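PDB 5D8N: leucine aminopeptidase A1, chloroplastic from Solanum lycopersicum, which catalyses the magnesium-dependent release of unsubstituted N-terminal amino acids, preferably leucine, from peptides, works as a homohexamer and also has chaperone activity. Local coordinates for residues V249-A254 and P276-H281; A267-A272 and A354-M359; G33-A38 and S187-G192; G44-I49 and G103-L108. The protein carries 1 engineered substitution. All blocks are in the same frame, centred on the assembly; numbering follows the deposited sequence. Where two conformers were deposited one is given.

Contact 1 of 4, residues V249-A254 and P276-H281; sequences VNILDA and PPYFIH
Ile251 sends its two branches to different neighbours on the facing strand. The side chains of Ile251 and Tyr278 cross at an angle, Ile251 CG2 3.8 Å from Tyr278 CD1, whereas Ile251 CD1, turned by a chi2 of -54°, rests 4.0 Å from Ile280 CG1, the two isoleucines pointing the same way. An alanine here would probably cost Tyr278 the CG2 contact and Ile280 the CD1 contact, opening a gap beside both. On the other face Leu252 and Phe279 run side by side, CB to CB 4.0 Å, and the phenylalanine goes on to meet Tyr398 edge to face. In the backbone ladder Asn250 with His281 and Leu252 with Phe279 are hydrogen-bonded pairs, the Phe279 N to Leu252 O bond nearly straight at 176°, and Ile251 with Ile280 is the non-hydrogen-bonded pair between them. At the polar edge a water bridges Asn250 ND2 and His281 ND1, 2.9 Å from each, while His281 NE2 is hydrogen-bonded to His350 ND1. A second water accepts from Ala254 N and donates to Pro277 O. It is the antiparallel pairing with which strand 247-252, outermost within this chain, borders the mixed sheet of the M17 catalytic domain.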
# COMPACT_ATOMS: atom_id res chain seq x y z
N VAL A 249 -38.50 10.27 -28.85
CA VAL A 249 -37.49 10.62 -27.86
C VAL A 249 -38.03 11.69 -26.92
O VAL A 249 -38.80 12.56 -27.34
CB VAL A 249 -36.19 11.12 -28.51
CG1 VAL A 249 -36.44 12.39 -29.34
CG2 VAL A 249 -35.15 11.39 -27.45
N ASN A 250 -37.66 11.56 -25.65
CA ASN A 250 -37.87 12.59 -24.66
C ASN A 250 -36.62 12.71 -23.79
O ASN A 250 -36.16 11.72 -23.21
CB ASN A 250 -39.10 12.23 -23.81
CG ASN A 250 -39.61 13.39 -22.96
OD1 ASN A 250 -39.35 14.56 -23.22
ND2 ASN A 250 -40.33 13.05 -21.90
N ILE A 251 -35.99 13.88 -23.84
CA ILE A 251 -34.81 14.18 -23.07
C ILE A 251 -35.23 15.04 -21.89
O ILE A 251 -35.80 16.12 -22.09
CB ILE A 251 -33.78 14.97 -23.91
CG1 ILE A 251 -33.41 14.19 -25.17
CG2 ILE A 251 -32.53 15.24 -23.09
CD1 ILE A 251 -32.94 12.78 -24.93
N LEU A 252 -35.05 14.54 -20.68
CA LEU A 252 -35.37 15.33 -19.48
C LEU A 252 -34.12 16.02 -18.95
O LEU A 252 -33.09 15.37 -18.73
CB LEU A 252 -35.98 14.45 -18.40
CG LEU A 252 -37.09 13.47 -18.81
CD1 LEU A 252 -37.65 12.81 -17.57
CD2 LEU A 252 -38.22 14.23 -19.47
N ASP A 253 -34.24 17.31 -18.62
CA ASP A 253 -33.15 18.04 -17.99
C ASP A 253 -33.23 17.96 -16.45
O ASP A 253 -34.05 17.23 -15.90
CB ASP A 253 -33.08 19.49 -18.50
CG ASP A 253 -34.25 20.36 -18.05
OD1 ASP A 253 -34.96 19.98 -17.09
OD2 ASP A 253 -34.45 21.41 -18.68
N ALA A 254 -32.22 18.50 -15.79
CA ALA A 254 -32.06 18.32 -14.35
C ALA A 254 -33.31 18.75 -13.61
O ALA A 254 -33.68 18.11 -12.62
CB ALA A 254 -30.87 19.12 -13.83
N PRO A 276 -23.83 19.57 -17.80
CA PRO A 276 -25.07 19.18 -17.14
C PRO A 276 -25.55 17.79 -17.52
O PRO A 276 -25.31 17.34 -18.64
CB PRO A 276 -26.09 20.23 -17.63
CG PRO A 276 -25.32 21.33 -18.28
CD PRO A 276 -23.96 20.79 -18.62
N PRO A 277 -26.42 17.21 -16.69
CA PRO A 277 -26.94 15.87 -16.90
C PRO A 277 -28.23 15.85 -17.71
O PRO A 277 -28.92 16.86 -17.77
CB PRO A 277 -27.29 15.43 -15.50
CG PRO A 277 -27.71 16.68 -14.83
CD PRO A 277 -26.86 17.77 -15.40
N TYR A 278 -28.45 14.77 -18.45
CA TYR A 278 -29.64 14.61 -19.26
C TYR A 278 -30.12 13.19 -19.09
O TYR A 278 -29.37 12.22 -19.24
CB TYR A 278 -29.36 14.90 -20.75
CG TYR A 278 -29.09 16.36 -21.00
CD1 TYR A 278 -30.14 17.29 -21.04
CD2 TYR A 278 -27.80 16.85 -21.05
CE1 TYR A 278 -29.91 18.66 -21.11
CE2 TYR A 278 -27.56 18.21 -21.15
CZ TYR A 278 -28.61 19.10 -21.24
OH TYR A 278 -28.35 20.45 -21.28
N PHE A 279 -31.43 13.06 -18.91
CA PHE A 279 -32.04 11.75 -18.74
C PHE A 279 -32.68 11.41 -20.09
O PHE A 279 -33.57 12.11 -20.56
CB PHE A 279 -33.05 11.81 -17.59
CG PHE A 279 -33.61 10.48 -17.20
CD1 PHE A 279 -34.66 9.91 -17.90
CD2 PHE A 279 -33.17 9.86 -16.04
CE1 PHE A 279 -35.19 8.69 -17.52
CE2 PHE A 279 -33.71 8.65 -15.66
CZ PHE A 279 -34.70 8.05 -16.40
N ILE A 280 -32.21 10.34 -20.69
CA ILE A 280 -32.58 9.95 -22.03
C ILE A 280 -33.64 8.87 -22.03
O ILE A 280 -33.47 7.81 -21.41
CB ILE A 280 -31.34 9.43 -22.78
CG1 ILE A 280 -30.29 10.53 -22.91
CG2 ILE A 280 -31.74 8.92 -24.15
CD1 ILE A 280 -28.92 10.01 -23.29
N HIS A 281 -34.73 9.16 -22.72
CA HIS A 281 -35.82 8.19 -22.89
C HIS A 281 -36.23 8.03 -24.35
O HIS A 281 -36.84 8.92 -24.94
CB HIS A 281 -37.02 8.60 -22.04
CG HIS A 281 -38.15 7.63 -22.07
ND1 HIS A 281 -39.44 7.97 -21.70
CD2 HIS A 281 -38.21 6.35 -22.52
CE1 HIS A 281 -40.22 6.90 -21.82
NE2 HIS A 281 -39.51 5.91 -22.34
O HOH W 1 -41.13 10.29 -22.11
O HOH W 2 -29.71 19.41 -17.23

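Contact 2 of 4, residues A267-A272 and A354-M359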
# COMPACT_ATOMS: atom_id res chain seq x y z
N ALA A 267 -27.91 13.75 -7.17
CA ALA A 267 -26.77 13.90 -6.27
C ALA A 267 -25.44 13.54 -6.95
O ALA A 267 -24.43 14.21 -6.76
CB ALA A 267 -26.96 13.03 -5.04
N VAL A 268 -25.45 12.49 -7.75
CA VAL A 268 -24.23 12.09 -8.46
C VAL A 268 -23.86 13.16 -9.45
O VAL A 268 -22.71 13.53 -9.58
CB VAL A 268 -24.45 10.76 -9.21
CG1 VAL A 268 -23.21 10.41 -10.03
CG2 VAL A 268 -24.72 9.63 -8.22
N ALA A 269 -24.86 13.70 -10.13
CA ALA A 269 -24.66 14.72 -11.15
C ALA A 269 -24.26 16.13 -10.64
O ALA A 269 -23.80 16.96 -11.41
CB ALA A 269 -25.91 14.84 -12.00
N ALA A 270 -24.44 16.38 -9.36
CA ALA A 270 -24.39 17.74 -8.82
C ALA A 270 -23.01 18.39 -8.98
O ALA A 270 -22.91 19.59 -9.22
CB ALA A 270 -24.80 17.73 -7.35
N ALA A 271 -21.95 17.61 -8.88
CA ALA A 271 -20.61 18.22 -8.95
C ALA A 271 -20.37 18.84 -10.33
O ALA A 271 -19.71 19.89 -10.44
CB ALA A 271 -19.52 17.19 -8.65
N ALA A 272 -20.87 18.17 -11.37
CA ALA A 272 -20.50 18.45 -12.75
C ALA A 272 -21.33 19.60 -13.31
O ALA A 272 -22.23 19.40 -14.13
CB ALA A 272 -20.68 17.22 -13.61
N ALA A 354 -29.77 7.40 -17.70
CA ALA A 354 -29.59 8.57 -16.85
C ALA A 354 -28.15 9.07 -16.95
O ALA A 354 -27.25 8.56 -16.26
CB ALA A 354 -29.95 8.25 -15.41
N ALA A 355 -27.93 9.97 -17.89
CA ALA A 355 -26.58 10.36 -18.26
C ALA A 355 -26.08 11.55 -17.43
O ALA A 355 -26.79 12.51 -17.16
CB ALA A 355 -26.53 10.72 -19.73
N CYS A 356 -24.85 11.43 -16.96
CA CYS A 356 -24.18 12.48 -16.21
C CYS A 356 -22.69 12.16 -16.18
O CYS A 356 -22.27 11.09 -16.61
CB CYS A 356 -24.72 12.57 -14.78
SG CYS A 356 -24.51 11.05 -13.81
N GLU A 357 -21.89 13.11 -15.71
CA GLU A 357 -20.51 12.81 -15.37
C GLU A 357 -20.30 13.03 -13.89
O GLU A 357 -21.00 13.81 -13.26
CB GLU A 357 -19.50 13.58 -16.23
CG GLU A 357 -19.55 15.08 -16.13
CD GLU A 357 -18.45 15.79 -16.87
OE1 GLU A 357 -17.64 15.14 -17.59
OE2 GLU A 357 -18.26 16.99 -16.54
N ASN A 358 -19.51 12.13 -13.31
CA ASN A 358 -19.26 12.13 -11.88
C ASN A 358 -17.94 12.85 -11.60
O ASN A 358 -16.86 12.28 -11.78
CB ASN A 358 -19.22 10.69 -11.35
CG ASN A 358 -18.90 10.64 -9.86
OD1 ASN A 358 -18.89 11.67 -9.19
ND2 ASN A 358 -18.54 9.46 -9.37
N MET A 359 -18.04 14.11 -11.21
CA MET A 359 -16.90 15.00 -11.04
C MET A 359 -16.70 15.40 -9.56
O MET A 359 -17.41 14.95 -8.66
CB MET A 359 -17.11 16.27 -11.87
CG MET A 359 -17.21 16.03 -13.36
SD MET A 359 -15.66 15.52 -14.12
CE MET A 359 -14.98 17.09 -14.62
O HOH W 3 -20.93 15.06 -10.87
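Glu357 and Asn358 bring the two flat groups of this contact, and both meet the segment 267-272 mainly through the carbons that carry them. Glu357 CG lies 3.5 Å from Ala272 CB, and the carboxylate atom Glu357 OE2 comes to 3.8 Å from that same Ala272 CB; the other oxygen, OE1, is taken by a salt bridge to Arg366 of a second subunit. In the Asn358 amide, ND2 donates to Asp305 OD1, while Asn358 CB approaches Val268 CG1. Small side chains close the rest of the seam. Cys356 meets Ala269 CB to CB at 3.8 Å, and its SG, set between the backbone N and the carbonyl carbon (chi1 60°), reaches Val268 CG1. Ala272 CB touches Met359 CG at 3.7 Å, and Ala271 CB makes a short contact of 3.1 Å with Met359 O. One water joins the two segments, donating to Val268 O and Glu357 O, each 2.7 Å away, and accepting from Met359 N and, weakly, from Ala272 N. Four backbone polar atoms thus share a single water in a seam with no direct hydrogen bond across it, next to Asp305 and Glu387, which bind the catalytic metal ions in the active enzyme.

Contact 3 of 4, residues G33-A38 and S187-G192; sequences GAKDTA and SLDILG
Gly33 and Ala34 pair in parallel with Asp189 and Ile190, joining strand 31-35, outermost in this chain, to its neighbour 187-191 in the mixed sheet of the N-terminal domain. Three backbone bonds form the ladder: Gly33 N to Leu188 O, Ile190 N to Gly33 O at 2.9 Å, and Lys35 N to Ile190 O at 3.0 Å. Beyond them the strands part. A water takes over the link there, donating to Lys35 O at 2.8 Å and accepting from Gly192 N, a residue whose positive phi of 84° favours glycine.

Lys35 and Asp189 cross at an angle on one face of the sheet. The lysine bends at chi2 (-69°), and it is the methylene CE, not the ammonium, that lies close to the carboxylate, 3.3 Å from Asp189 OD1. Lys35 NZ itself stays 4.5 Å from that Asp189 OD1, opposite charges near each other but short of a salt bridge. The stronger tie of the carboxylate is elsewhere, OD2 accepting from Trp42 NE1. An alanine in place of Asp189 would probably leave the Trp42 N-H without its acceptor and the lysine without its nearby opposite charge. On this same face Leu191 CD2 packs 3.8 Å from Lys35 CB.

The opposite face carries Ala34 and Ile190. Helix 197-221 covers Ala34 through Ile199 and Ile203, and helix 152-170 covers Ile190 through Ala159 and Ala163, while strand 139-144 continues the sheet beyond 187-191.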
# COMPACT_ATOMS: atom_id res chain seq x y z
N GLY A 33 -23.03 -9.45 -50.50
CA GLY A 33 -24.03 -10.24 -51.20
C GLY A 33 -23.66 -11.70 -51.20
O GLY A 33 -22.47 -12.06 -51.07
N ALA A 34 -24.69 -12.53 -51.26
CA ALA A 34 -24.49 -13.97 -51.39
C ALA A 34 -24.62 -14.34 -52.87
O ALA A 34 -25.49 -13.79 -53.54
CB ALA A 34 -25.53 -14.71 -50.57
N LYS A 35 -23.60 -15.02 -53.40
CA LYS A 35 -23.49 -15.33 -54.84
C LYS A 35 -23.43 -16.83 -55.04
O LYS A 35 -22.95 -17.55 -54.17
CB LYS A 35 -22.23 -14.74 -55.49
CG LYS A 35 -21.91 -13.29 -55.18
CD LYS A 35 -22.92 -12.35 -55.81
CE LYS A 35 -22.51 -10.90 -55.62
NZ LYS A 35 -23.61 -9.98 -56.01
N ASP A 36 -23.84 -17.27 -56.23
CA ASP A 36 -23.81 -18.70 -56.58
C ASP A 36 -22.56 -19.05 -57.39
O ASP A 36 -22.39 -20.19 -57.81
CB ASP A 36 -25.09 -19.15 -57.31
CG ASP A 36 -25.36 -18.38 -58.60
OD1 ASP A 36 -24.45 -17.70 -59.13
OD2 ASP A 36 -26.51 -18.49 -59.10
N THR A 37 -21.67 -18.08 -57.56
CA THR A 37 -20.40 -18.28 -58.22
C THR A 37 -19.62 -19.43 -57.59
O THR A 37 -19.45 -19.49 -56.38
CB THR A 37 -19.50 -17.03 -58.11
OG1 THR A 37 -20.23 -15.86 -58.47
CG2 THR A 37 -18.23 -17.18 -58.96
N ALA A 38 -19.15 -20.34 -58.43
CA ALA A 38 -18.28 -21.40 -57.97
C ALA A 38 -17.03 -20.76 -57.35
O ALA A 38 -16.43 -19.85 -57.91
CB ALA A 38 -17.90 -22.30 -59.14
N SER A 187 -16.22 -4.57 -50.91
CA SER A 187 -17.24 -5.58 -51.14
C SER A 187 -16.87 -6.93 -50.56
O SER A 187 -15.71 -7.31 -50.50
CB SER A 187 -17.58 -5.69 -52.63
OG SER A 187 -16.59 -6.39 -53.37
N LEU A 188 -17.89 -7.69 -50.19
CA LEU A 188 -17.75 -9.07 -49.74
C LEU A 188 -18.76 -9.90 -50.49
O LEU A 188 -19.97 -9.65 -50.40
CB LEU A 188 -18.02 -9.15 -48.24
CG LEU A 188 -18.31 -10.55 -47.66
CD1 LEU A 188 -17.09 -11.45 -47.69
CD2 LEU A 188 -18.81 -10.43 -46.24
N ASP A 189 -18.26 -10.95 -51.14
CA ASP A 189 -19.08 -11.99 -51.75
C ASP A 189 -19.02 -13.23 -50.86
O ASP A 189 -17.96 -13.74 -50.56
CB ASP A 189 -18.58 -12.33 -53.16
CG ASP A 189 -18.73 -11.16 -54.13
OD1 ASP A 189 -19.68 -10.36 -53.95
OD2 ASP A 189 -17.93 -11.04 -55.08
N ILE A 190 -20.17 -13.65 -50.36
CA ILE A 190 -20.26 -14.87 -49.62
C ILE A 190 -20.70 -15.99 -50.56
O ILE A 190 -21.75 -15.91 -51.20
CB ILE A 190 -21.25 -14.70 -48.45
CG1 ILE A 190 -20.75 -13.58 -47.53
CG2 ILE A 190 -21.38 -16.00 -47.67
CD1 ILE A 190 -21.74 -13.20 -46.45
N LEU A 191 -19.92 -17.05 -50.58
CA LEU A 191 -20.06 -18.11 -51.57
C LEU A 191 -20.37 -19.45 -50.92
O LEU A 191 -20.02 -19.71 -49.76
CB LEU A 191 -18.77 -18.26 -52.39
CG LEU A 191 -18.16 -17.00 -53.00
CD1 LEU A 191 -16.89 -17.36 -53.78
CD2 LEU A 191 -19.15 -16.27 -53.88
N GLY A 192 -21.13 -20.26 -51.66
CA GLY A 192 -21.37 -21.65 -51.30
C GLY A 192 -22.51 -21.85 -50.31
O GLY A 192 -22.65 -22.96 -49.79
O HOH W 4 -21.28 -19.77 -54.68

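Contact 4 of 4, residues G44-I49 and G103-L108; sequences GDLLAI and GGRITL
Leu47 uses both its backbone polar atoms on the facing strand. Its N donates to Arg105 O at 2.9 Å and its O accepts from Thr107 N at 2.8 Å; Ile49 N then donates to Thr107 O, continuing the parallel ladder. Next to the ladder a water links Asp45 O and Arg105 NE, donating to the first and accepting from the second, 3.1 Å from that NE, in the plane of the guanidinium at its edge. The other nitrogens of Arg105 are also engaged: NH1 with Asn98 OD1, NH2 in salt bridges with Glu86 and Glu87 of a neighbouring subunit, and the aliphatic part of the chain crosses Leu46, Arg105 CD to Leu46 CD1 3.8 Å. Asp45 OD2 accepts from the backbone N of Arg138 and of Asn139. Thr107 was modelled in two conformers, so the bond of its OG1 to Val97 O is doubtful. On the other face Ile49 and Leu108 lie side by side, Ile49 CB to Leu108 CD2 4.0 Å. Helix 119-134 covers Leu46, Ala48 and Thr107, and helix 67-75 covers Ile49 and Leu108. Strands packed between helices on both faces make a three-layer alpha/beta/alpha sandwich, consistent with the macro-domain kinship of this N-terminal domain.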
# COMPACT_ATOMS: atom_id res chain seq x y z
N GLY A 44 -11.08 -11.83 -57.74
CA GLY A 44 -10.99 -10.61 -56.95
C GLY A 44 -9.72 -10.64 -56.13
O GLY A 44 -8.84 -11.46 -56.40
N ASP A 45 -9.64 -9.82 -55.09
CA ASP A 45 -8.37 -9.57 -54.43
C ASP A 45 -7.99 -10.66 -53.42
O ASP A 45 -6.81 -10.92 -53.19
CB ASP A 45 -8.39 -8.22 -53.73
CG ASP A 45 -8.66 -7.08 -54.68
OD1 ASP A 45 -8.30 -7.21 -55.86
OD2 ASP A 45 -9.27 -6.08 -54.25
N LEU A 46 -8.98 -11.24 -52.77
CA LEU A 46 -8.73 -12.16 -51.69
C LEU A 46 -9.90 -13.11 -51.50
O LEU A 46 -11.03 -12.68 -51.29
CB LEU A 46 -8.49 -11.40 -50.39
CG LEU A 46 -8.41 -12.27 -49.13
CD1 LEU A 46 -7.12 -13.07 -49.09
CD2 LEU A 46 -8.51 -11.35 -47.93
N LEU A 47 -9.57 -14.38 -51.46
CA LEU A 47 -10.52 -15.43 -51.13
C LEU A 47 -10.10 -16.03 -49.79
O LEU A 47 -9.01 -16.60 -49.66
CB LEU A 47 -10.46 -16.52 -52.22
CG LEU A 47 -11.26 -17.79 -51.93
CD1 LEU A 47 -12.75 -17.51 -51.79
CD2 LEU A 47 -11.02 -18.81 -53.04
N ALA A 48 -11.01 -15.98 -48.84
CA ALA A 48 -10.79 -16.59 -47.54
C ALA A 48 -11.66 -17.83 -47.40
O ALA A 48 -12.87 -17.78 -47.61
CB ALA A 48 -11.15 -15.61 -46.43
N ILE A 49 -11.03 -18.93 -47.00
CA ILE A 49 -11.72 -20.20 -46.85
C ILE A 49 -11.60 -20.75 -45.43
O ILE A 49 -10.50 -20.90 -44.89
CB ILE A 49 -11.12 -21.24 -47.79
CG1 ILE A 49 -11.35 -20.78 -49.23
CG2 ILE A 49 -11.77 -22.60 -47.56
CD1 ILE A 49 -10.36 -21.40 -50.20
N GLY A 103 -2.60 -13.57 -60.15
CA GLY A 103 -4.04 -13.48 -60.34
C GLY A 103 -4.87 -13.44 -59.07
O GLY A 103 -6.08 -13.24 -59.13
N GLY A 104 -4.26 -13.62 -57.90
CA GLY A 104 -5.04 -13.52 -56.68
C GLY A 104 -4.35 -13.88 -55.38
O GLY A 104 -3.12 -13.99 -55.30
N ARG A 105 -5.17 -14.02 -54.34
CA ARG A 105 -4.67 -14.30 -53.01
C ARG A 105 -5.66 -15.21 -52.30
O ARG A 105 -6.86 -14.93 -52.30
CB ARG A 105 -4.48 -12.97 -52.27
CG ARG A 105 -3.76 -13.09 -50.95
CD ARG A 105 -3.73 -11.75 -50.24
NE ARG A 105 -2.70 -10.86 -50.75
CZ ARG A 105 -1.47 -10.76 -50.26
NH1 ARG A 105 -1.06 -11.56 -49.29
NH2 ARG A 105 -0.67 -9.80 -50.69
N ILE A 106 -5.15 -16.23 -51.64
CA ILE A 106 -5.98 -17.09 -50.83
C ILE A 106 -5.52 -17.07 -49.38
O ILE A 106 -4.33 -17.09 -49.10
CB ILE A 106 -5.96 -18.54 -51.35
CG1 ILE A 106 -6.78 -18.58 -52.63
CG2 ILE A 106 -6.61 -19.49 -50.34
CD1 ILE A 106 -6.77 -19.91 -53.37
N THR A 107 -6.47 -17.02 -48.44
CA THR A 107 -6.15 -17.33 -47.05
C THR A 107 -7.03 -18.46 -46.53
O THR A 107 -8.25 -18.43 -46.67
CB THR A 107 -6.24 -16.10 -46.12
OG1 THR A 107 -5.80 -16.45 -44.80
CG2 THR A 107 -7.66 -15.54 -46.08
N LEU A 108 -6.38 -19.48 -45.97
CA LEU A 108 -7.09 -20.54 -45.25
C LEU A 108 -7.14 -20.18 -43.78
O LEU A 108 -6.15 -19.76 -43.21
CB LEU A 108 -6.35 -21.87 -45.40
CG LEU A 108 -6.02 -22.29 -46.84
CD1 LEU A 108 -5.39 -23.67 -46.76
CD2 LEU A 108 -7.27 -22.33 -47.71
O HOH W 5 -4.09 -9.24 -53.01

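In the fold
The four contacts fall into two pairs, one for each sheet of the subunit. Contacts 1 and 2, their centres 13 Å apart, share the catalytic sheet, in which strands 278-284 and 347-358 are neighbours; Tyr278 O and Ala355 N, 3.0 Å apart, probably hydrogen-bond between them. Contact 2 is the nearer to the metal site: the Asn358 side chain is about 3 Å from those of Asp305 and Glu387, whereas in contact 1 Phe279 stays about 11 Å from Lys300, side chain to side chain. Contacts 3 and 4, centres also 13 Å apart, belong to the N-terminal sheet, separated by strand 139-144. They lie on the opposite side of the chain's centre from contacts 1 and 2, contact 4 about 51 Å from contact 2 between centres.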